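Proteasome protein (Corynebacterium glutamicum ATCC 13032, PDB 2P90) is of unknown function but belongs to the PAC2 family and may, like some relatives, take part in proteasome assembly. Local coordinates at residues A31-Y35 with P110-L114; D51-H55 with V95-N99; P150-T154 with T198-P202; T214-Q219 with L231-E235. One frame throughout, in Å; residues are numbered along the deposited sequence.

Interaction 1 (A31-Y35 with P110-L114); sequences ALQGY and PEPDL
Ala31-Gln33 is the last part of strand 27-33. Across from it Pro110-Pro112 is extended, phi/psi near -60/135; it meets the strand in one parallel bridge, Gln33 with Pro110, and then diverges. The CA atoms of Leu32 and Glu111 lie 4.7 Å apart. Ala31 is out of reach of the loop. Leu32, in the mt rotamer, points at the loop: its CB lies 3.8 Å from Glu111 CA, and its CD1 4.3 Å from Pro112 CD. At the bridge the side chains of Gln33 and Pro110 diverge; Gln33 O accepts a straight hydrogen bond from Glu111 N (2.7 Å, 168°). At Gly34 (phi/psi 128/-8) the strand ends; a CB here would collide with the carbonyl O of Gln33 and sit only 3.5 Å from Glu111 CB. Tyr35 (chi1 t) starts toward the loop, with CB 3.5 Å from Glu111 OE1, but its ring leads away. The Glu111 carboxylate, extended by chi1 and chi2 both t, forms salt bridges with Arg70 and Arg73 of a second subunit, and Ala179 N also binds it. Loops thus leave the C-terminal ends of parallel strands 27-33 and 103-108 in the mixed sheet of an alpha/beta fold, here forming a subunit interface.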
# COMPACT_ATOMS: atom_id res chain seq x y z
N ALA B 31 -9.20 -4.68 19.48
CA ALA B 31 -8.00 -5.45 19.16
C ALA B 31 -7.77 -5.52 17.63
O ALA B 31 -8.17 -6.51 17.00
CB ALA B 31 -8.12 -6.86 19.73
N LEU B 32 -7.11 -4.50 17.06
CA LEU B 32 -6.90 -4.43 15.59
C LEU B 32 -5.50 -4.81 15.22
O LEU B 32 -4.54 -4.20 15.71
CB LEU B 32 -7.21 -3.02 15.01
CG LEU B 32 -8.58 -2.41 15.28
CD1 LEU B 32 -8.67 -0.99 14.66
CD2 LEU B 32 -9.76 -3.32 14.80
N GLN B 33 -5.38 -5.80 14.34
CA GLN B 33 -4.10 -6.32 13.92
C GLN B 33 -3.59 -5.48 12.73
O GLN B 33 -4.36 -5.06 11.87
CB GLN B 33 -4.27 -7.82 13.61
CG GLN B 33 -2.98 -8.62 13.36
CD GLN B 33 -3.25 -10.04 12.72
OE1 GLN B 33 -4.37 -10.59 12.84
NE2 GLN B 33 -2.23 -10.62 12.05
N GLY B 34 -2.30 -5.15 12.72
CA GLY B 34 -1.71 -4.42 11.61
C GLY B 34 -0.93 -3.17 11.97
O GLY B 34 -0.24 -2.58 11.12
N TYR B 35 -1.01 -2.78 13.23
CA TYR B 35 -0.36 -1.57 13.69
C TYR B 35 0.72 -1.82 14.74
O TYR B 35 1.91 -1.56 14.48
CB TYR B 35 -1.41 -0.58 14.23
CG TYR B 35 -0.79 0.64 14.84
CD1 TYR B 35 0.09 1.45 14.09
CD2 TYR B 35 -1.03 0.98 16.16
CE1 TYR B 35 0.67 2.59 14.62
CE2 TYR B 35 -0.43 2.12 16.73
CZ TYR B 35 0.41 2.92 15.95
OH TYR B 35 1.00 4.05 16.48
N PRO B 110 -8.61 -7.20 11.19
CA PRO B 110 -7.55 -6.31 10.66
C PRO B 110 -7.80 -4.82 10.88
O PRO B 110 -8.95 -4.35 10.68
CB PRO B 110 -7.61 -6.60 9.16
CG PRO B 110 -9.05 -7.05 8.93
CD PRO B 110 -9.32 -7.91 10.10
N GLU B 111 -6.76 -4.07 11.27
CA GLU B 111 -6.85 -2.61 11.22
C GLU B 111 -7.21 -2.23 9.77
O GLU B 111 -6.51 -2.66 8.87
CB GLU B 111 -5.50 -1.97 11.59
CG GLU B 111 -5.44 -0.48 11.29
CD GLU B 111 -4.10 0.17 11.59
OE1 GLU B 111 -3.04 -0.36 11.19
OE2 GLU B 111 -4.13 1.26 12.23
N PRO B 112 -8.28 -1.44 9.53
CA PRO B 112 -8.54 -1.00 8.12
C PRO B 112 -7.38 -0.28 7.44
O PRO B 112 -6.69 0.51 8.11
CB PRO B 112 -9.71 -0.01 8.28
CG PRO B 112 -10.45 -0.54 9.51
CD PRO B 112 -9.33 -0.97 10.46
N ASP B 113 -7.15 -0.54 6.15
CA ASP B 113 -6.20 0.26 5.37
C ASP B 113 -6.85 1.62 4.99
O ASP B 113 -6.16 2.63 4.87
CB ASP B 113 -5.78 -0.44 4.08
CG ASP B 113 -5.06 -1.73 4.30
OD1 ASP B 113 -3.83 -1.72 4.57
OD2 ASP B 113 -5.71 -2.79 4.11
N LEU B 114 -8.18 1.62 4.81
CA LEU B 114 -8.89 2.73 4.19
C LEU B 114 -10.00 3.30 5.08
O LEU B 114 -10.49 2.64 6.01
CB LEU B 114 -9.52 2.24 2.85
CG LEU B 114 -8.67 1.32 1.92
CD1 LEU B 114 -9.49 0.80 0.78
CD2 LEU B 114 -7.38 2.00 1.39

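Interaction 2 (D51-H55 with V95-N99); sequences DALDH and VVRDN
Helix 41-52 gives way to strand 54-61, next to outermost strand 9-11, through Leu53, the first residue to leave helical angles (phi/psi -119/157), and this strand runs antiparallel to the end of strand 92-97 in the mixed sheet of the PAC2 fold. His55 and Val96 form a non-hydrogen-bonded pair with CA atoms 4.2 Å apart. Beside it, Arg97 N donates to Asp54 O (2.9 Å, 167°). Two CA-H...O contacts accompany the pairing: Val96 CA to Asp54 O at 3.4 Å and His55 CA to Val95 O at 3.1 Å. Asp54 and Arg97 CA atoms stand 5.7 Å apart as the strands separate. Leu53 (mt) points at the second strand, its CB 3.8 Å from Val96 CG1 and its CD2 3.3 Å from Arg97 O; Leu229 and Pro230 also touch it. His55 (chi1 p) sets CB 3.9 Å from Val96 CG2 before its ring turns away. The Arg97 guanidinium reaches Ser19 O. In the widening gap a water accepts from Asp54 N at 2.9 Å and donates to Arg97 O at 2.4 Å.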
# COMPACT_ATOMS: atom_id res chain seq x y z
N ASP B 51 -11.47 -18.41 21.17
CA ASP B 51 -11.37 -19.85 21.29
C ASP B 51 -11.88 -20.34 22.64
O ASP B 51 -12.42 -21.44 22.73
CB ASP B 51 -9.92 -20.28 21.19
CG ASP B 51 -9.38 -20.16 19.81
OD1 ASP B 51 -10.21 -19.97 18.88
OD2 ASP B 51 -8.14 -20.25 19.63
N ALA B 52 -11.71 -19.51 23.66
CA ALA B 52 -11.91 -19.93 25.04
C ALA B 52 -13.30 -19.61 25.60
O ALA B 52 -13.77 -20.32 26.49
CB ALA B 52 -10.83 -19.33 25.95
N LEU B 53 -13.94 -18.56 25.09
CA LEU B 53 -15.21 -18.07 25.64
C LEU B 53 -16.34 -18.13 24.63
O LEU B 53 -16.09 -18.14 23.40
CB LEU B 53 -15.02 -16.65 26.17
CG LEU B 53 -14.11 -16.52 27.41
CD1 LEU B 53 -13.77 -15.08 27.66
CD2 LEU B 53 -14.75 -17.14 28.68
N ASP B 54 -17.59 -18.18 25.12
CA ASP B 54 -18.74 -18.06 24.20
C ASP B 54 -18.83 -16.63 23.65
O ASP B 54 -18.66 -15.64 24.39
CB ASP B 54 -20.09 -18.52 24.82
CG ASP B 54 -20.12 -20.06 25.18
OD1 ASP B 54 -19.69 -20.94 24.36
OD2 ASP B 54 -20.57 -20.38 26.32
N HIS B 55 -19.06 -16.54 22.34
CA HIS B 55 -19.16 -15.25 21.63
C HIS B 55 -20.24 -15.33 20.55
O HIS B 55 -20.49 -16.40 20.00
CB HIS B 55 -17.80 -14.86 21.03
CG HIS B 55 -17.22 -15.92 20.14
ND1 HIS B 55 -17.47 -15.97 18.79
CD2 HIS B 55 -16.42 -16.97 20.41
CE1 HIS B 55 -16.83 -17.00 18.26
NE2 HIS B 55 -16.18 -17.62 19.22
N VAL B 95 -20.32 -9.96 20.86
CA VAL B 95 -20.64 -10.04 22.29
C VAL B 95 -19.93 -11.28 22.83
O VAL B 95 -20.09 -12.38 22.28
CB VAL B 95 -22.18 -10.01 22.63
CG1 VAL B 95 -22.99 -11.01 21.84
CG2 VAL B 95 -22.40 -10.17 24.18
N VAL B 96 -19.10 -11.09 23.85
CA VAL B 96 -18.36 -12.21 24.45
C VAL B 96 -18.77 -12.34 25.94
O VAL B 96 -18.98 -11.34 26.62
CB VAL B 96 -16.80 -12.04 24.30
CG1 VAL B 96 -16.04 -13.32 24.77
CG2 VAL B 96 -16.39 -11.65 22.84
N ARG B 97 -18.89 -13.56 26.44
CA ARG B 97 -19.21 -13.73 27.86
C ARG B 97 -18.08 -14.40 28.64
O ARG B 97 -17.58 -15.47 28.24
CB ARG B 97 -20.57 -14.45 28.02
CG ARG B 97 -21.73 -13.51 27.69
CD ARG B 97 -23.01 -14.24 27.40
NE ARG B 97 -24.01 -13.38 26.75
CZ ARG B 97 -24.78 -12.48 27.37
NH1 ARG B 97 -25.66 -11.78 26.66
NH2 ARG B 97 -24.69 -12.25 28.68
N ASP B 98 -17.67 -13.76 29.73
CA ASP B 98 -16.62 -14.30 30.61
C ASP B 98 -17.08 -15.57 31.38
O ASP B 98 -18.19 -16.07 31.17
CB ASP B 98 -16.07 -13.24 31.57
CG ASP B 98 -17.06 -12.85 32.69
OD1 ASP B 98 -18.14 -13.49 32.87
OD2 ASP B 98 -16.73 -11.87 33.41
N ASN B 99 -16.21 -16.08 32.26
CA ASN B 99 -16.50 -17.33 32.99
C ASN B 99 -17.82 -17.27 33.82
O ASN B 99 -18.45 -18.30 34.07
CB ASN B 99 -15.32 -17.70 33.88
CG ASN B 99 -14.16 -18.29 33.09
OD1 ASN B 99 -14.35 -18.93 32.05
ND2 ASN B 99 -12.94 -18.10 33.62
O HOH W 1 -18.15 -17.81 27.98

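Interaction 3 (P150-T154 with T198-P202); sequences PTVVT and TVHVP
An antiparallel pairing at the margin of the mixed sheet joins the start of strand 153-157, outermost within this chain, to the end of strand 194-202. Both backbones are extended. Val153 and Val199 form a non-hydrogen-bonded pair, CA atoms 4.2 Å apart, and Thr154 and Thr198 a hydrogen-bonded pair at 5.3 Å. Thr154 N donates to Thr198 O (2.8 Å) and Thr198 N to Thr154 O (3.0 Å); beyond the valines, His200 N donates to Val152 O (2.8 Å). CA-H...O contacts join Val153 CA to Thr198 O (3.0 Å) and Val199 CA to Val152 O (3.3 Å). Val153 (chi1 t) places CG2 3.7 Å from Val199 CB. The His200 side chain (chi1 m) swings toward the edge strand, so that its NE2 hydrogen-bonds Thr154 OG1 (chi1 p) at 3.0 Å near the ring plane, while Val152 CG1 lies over one ring face, 4.5 Å from His200 CG. Before strand 153-157 one water lies 2.9 Å from Thr151 OG1 and donates to His200 O at 2.5 Å; another accepts from Val152 N at 2.9 Å and donates to His200 O at 3.2 Å. Helix 211-225 packs on the Val153-Val199 face, and strand 134-143 continues the sheet beyond strand 194-202.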
# COMPACT_ATOMS: atom_id res chain seq x y z
N PRO B 150 9.11 -8.76 34.77
CA PRO B 150 7.65 -8.78 34.47
C PRO B 150 7.30 -7.86 33.28
O PRO B 150 7.98 -6.85 33.05
CB PRO B 150 7.00 -8.26 35.75
CG PRO B 150 8.03 -8.48 36.86
CD PRO B 150 9.39 -8.45 36.19
N THR B 151 6.27 -8.26 32.52
CA THR B 151 5.74 -7.47 31.40
C THR B 151 4.91 -6.25 31.85
O THR B 151 3.91 -6.37 32.55
CB THR B 151 4.96 -8.34 30.38
OG1 THR B 151 5.84 -9.31 29.81
CG2 THR B 151 4.40 -7.50 29.25
N VAL B 152 5.35 -5.08 31.42
CA VAL B 152 4.69 -3.85 31.78
C VAL B 152 3.63 -3.41 30.73
O VAL B 152 3.76 -3.70 29.53
CB VAL B 152 5.73 -2.75 31.96
CG1 VAL B 152 5.08 -1.36 31.94
CG2 VAL B 152 6.50 -2.99 33.26
N VAL B 153 2.59 -2.76 31.23
CA VAL B 153 1.56 -2.12 30.42
C VAL B 153 1.45 -0.64 30.82
O VAL B 153 1.31 -0.30 31.99
CB VAL B 153 0.20 -2.84 30.58
CG1 VAL B 153 -0.98 -1.95 30.11
CG2 VAL B 153 0.19 -4.11 29.79
N THR B 154 1.52 0.24 29.83
CA THR B 154 1.27 1.66 30.07
C THR B 154 -0.09 2.06 29.48
O THR B 154 -0.61 1.39 28.60
CB THR B 154 2.40 2.55 29.54
OG1 THR B 154 2.66 2.22 28.19
CG2 THR B 154 3.68 2.32 30.32
N THR B 198 -0.91 -0.25 26.15
CA THR B 198 0.22 -0.80 25.45
C THR B 198 1.04 -1.71 26.39
O THR B 198 1.45 -1.32 27.48
CB THR B 198 1.12 0.37 24.96
OG1 THR B 198 0.29 1.32 24.28
CG2 THR B 198 2.22 -0.13 24.04
N VAL B 199 1.29 -2.92 25.93
CA VAL B 199 2.14 -3.84 26.65
C VAL B 199 3.53 -3.69 26.02
O VAL B 199 3.64 -3.45 24.80
CB VAL B 199 1.56 -5.29 26.55
CG1 VAL B 199 1.59 -5.82 25.10
CG2 VAL B 199 2.26 -6.25 27.48
N HIS B 200 4.58 -3.79 26.83
CA HIS B 200 5.96 -3.58 26.39
C HIS B 200 6.62 -4.91 26.19
O HIS B 200 6.65 -5.72 27.11
CB HIS B 200 6.74 -2.79 27.43
CG HIS B 200 6.24 -1.40 27.62
ND1 HIS B 200 7.06 -0.35 27.99
CD2 HIS B 200 5.00 -0.87 27.46
CE1 HIS B 200 6.35 0.76 28.07
NE2 HIS B 200 5.10 0.47 27.74
N VAL B 201 7.14 -5.16 24.98
CA VAL B 201 7.66 -6.46 24.64
C VAL B 201 9.15 -6.29 24.35
O VAL B 201 9.50 -5.33 23.66
CB VAL B 201 6.90 -7.02 23.40
CG1 VAL B 201 7.45 -8.39 22.94
CG2 VAL B 201 5.36 -7.05 23.66
N PRO B 202 10.03 -7.18 24.89
CA PRO B 202 11.45 -7.08 24.57
C PRO B 202 11.61 -6.97 23.07
O PRO B 202 11.04 -7.77 22.35
CB PRO B 202 12.02 -8.41 25.08
CG PRO B 202 11.11 -8.82 26.15
CD PRO B 202 9.76 -8.30 25.82
O HOH W 2 7.61 -7.79 28.17
O HOH W 3 7.83 -4.95 29.98

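Interaction 4 (T214-Q219 with L231-E235); sequences TLKLLQ and LLALE
Two consecutive helices joined by a short loop, 211-225 and 232-250, pack through leucines, with CA atoms closest at Leu215 and Leu234 (6.2 Å). Backbone hydrogen bonds stay within each segment: Leu218 N to Thr214 O and Gln219 N to Leu215 O, both 2.8 Å, are regular alpha-helical turns, whereas Leu231, just ahead of its helix, accepts from Leu234 N through its O at 3.1 Å. Apolar contacts make the interface. Leu215 (tp) reaches between Leu231 and Leu234, its CD1 3.8 Å from Leu231 CB and 4.1 Å from Leu234 CB. Leu218 (mt) meets both leucines too, with CB 3.7 Å from Leu231 CD2 and CD1 3.5 Å from Leu234 CD1. Thr214 CG2 lies 3.8 Å from Leu234 CD2, and helix 41-52 lies against Thr214 and Leu218. Polar residues contribute their aliphatic parts at the margin: Gln219 CB lies 4.1 Å from Leu231 CD1, and Leu215 CD2 touches Glu235 CG at 3.6 Å.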
# COMPACT_ATOMS: atom_id res chain seq x y z
N THR B 214 0.50 -11.09 25.82
CA THR B 214 -0.91 -11.40 25.64
C THR B 214 -1.57 -11.48 27.01
O THR B 214 -2.52 -10.74 27.29
CB THR B 214 -1.09 -12.72 24.88
OG1 THR B 214 -0.28 -12.68 23.70
CG2 THR B 214 -2.57 -13.01 24.53
N LEU B 215 -1.01 -12.35 27.87
CA LEU B 215 -1.42 -12.51 29.28
C LEU B 215 -1.56 -11.18 30.01
O LEU B 215 -2.60 -10.89 30.60
CB LEU B 215 -0.42 -13.41 30.02
CG LEU B 215 -0.76 -13.94 31.42
CD1 LEU B 215 -2.10 -14.73 31.50
CD2 LEU B 215 0.36 -14.83 31.93
N LYS B 216 -0.51 -10.37 29.94
CA LYS B 216 -0.54 -9.06 30.54
C LYS B 216 -1.69 -8.19 30.01
O LYS B 216 -2.42 -7.60 30.80
CB LYS B 216 0.82 -8.35 30.38
CG LYS B 216 1.00 -7.15 31.31
CD LYS B 216 0.72 -7.52 32.77
CE LYS B 216 0.08 -6.36 33.54
NZ LYS B 216 1.09 -5.42 34.11
N LEU B 217 -1.86 -8.11 28.67
CA LEU B 217 -2.98 -7.34 28.11
C LEU B 217 -4.33 -7.87 28.63
O LEU B 217 -5.18 -7.10 29.02
CB LEU B 217 -2.99 -7.32 26.57
CG LEU B 217 -2.02 -6.44 25.80
CD1 LEU B 217 -2.10 -6.81 24.31
CD2 LEU B 217 -2.27 -4.93 26.00
N LEU B 218 -4.48 -9.19 28.66
CA LEU B 218 -5.73 -9.78 29.07
C LEU B 218 -6.04 -9.53 30.57
O LEU B 218 -7.17 -9.17 30.92
CB LEU B 218 -5.77 -11.26 28.70
CG LEU B 218 -5.92 -11.61 27.21
CD1 LEU B 218 -6.05 -13.10 27.00
CD2 LEU B 218 -7.14 -10.88 26.60
N GLN B 219 -5.03 -9.68 31.43
CA GLN B 219 -5.26 -9.41 32.85
C GLN B 219 -5.48 -7.92 33.13
O GLN B 219 -6.20 -7.56 34.05
CB GLN B 219 -4.23 -10.13 33.78
CG GLN B 219 -2.76 -9.72 33.71
CD GLN B 219 -1.79 -10.84 34.17
OE1 GLN B 219 -2.19 -11.93 34.63
NE2 GLN B 219 -0.48 -10.58 34.03
N LEU B 231 -7.28 -17.88 31.75
CA LEU B 231 -5.97 -17.44 31.31
C LEU B 231 -4.87 -18.51 31.32
O LEU B 231 -3.75 -18.25 30.87
CB LEU B 231 -5.55 -16.22 32.14
CG LEU B 231 -6.29 -14.89 31.91
CD1 LEU B 231 -5.76 -13.81 32.80
CD2 LEU B 231 -6.18 -14.45 30.48
N LEU B 232 -5.20 -19.70 31.82
CA LEU B 232 -4.16 -20.68 32.24
C LEU B 232 -3.29 -21.30 31.13
O LEU B 232 -2.13 -21.63 31.39
CB LEU B 232 -4.75 -21.78 33.14
CG LEU B 232 -5.71 -21.44 34.31
CD1 LEU B 232 -6.46 -22.70 34.80
CD2 LEU B 232 -5.02 -20.70 35.46
N ALA B 233 -3.84 -21.46 29.93
CA ALA B 233 -3.06 -21.95 28.78
C ALA B 233 -1.99 -20.94 28.31
O ALA B 233 -0.97 -21.33 27.73
CB ALA B 233 -3.98 -22.35 27.63
N LEU B 234 -2.25 -19.66 28.58
CA LEU B 234 -1.32 -18.58 28.27
C LEU B 234 -0.15 -18.52 29.25
O LEU B 234 0.95 -18.05 28.90
CB LEU B 234 -2.03 -17.23 28.28
CG LEU B 234 -2.84 -16.75 27.09
CD1 LEU B 234 -3.50 -15.48 27.50
CD2 LEU B 234 -1.94 -16.53 25.86
N GLU B 235 -0.41 -18.97 30.47
CA GLU B 235 0.61 -19.08 31.52
C GLU B 235 1.60 -20.18 31.18
O GLU B 235 2.82 -19.98 31.21
CB GLU B 235 -0.04 -19.28 32.88
CG GLU B 235 -0.50 -17.97 33.49
CD GLU B 235 -1.56 -18.11 34.57
OE1 GLU B 235 -2.41 -19.03 34.49
OE2 GLU B 235 -1.56 -17.27 35.51

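In the fold
Interactions 1, 2 and 3 all reach the same mixed sheet, while interaction 4 joins helices, one of which packs on it. All four are partly buried, interaction 1 at a subunit interface, interactions 2 and 3 towards the two margins of the sheet. Interaction 2, nested in the chain loop closed by interaction 1, and interaction 3 both pair antiparallel strands and add bridging water. Interaction 1 is parallel, with one cross-segment hydrogen bond, and alone of the four touches other subunits; its Glu111 forms salt bridges with arginines of a second subunit. Interaction 4 is leucine packing without polar links across it. Interactions 3 and 4 touch directly: Val199 CG1 meets Leu217 CG at 3.7 Å, tying helix 211-225 to the sheet margin.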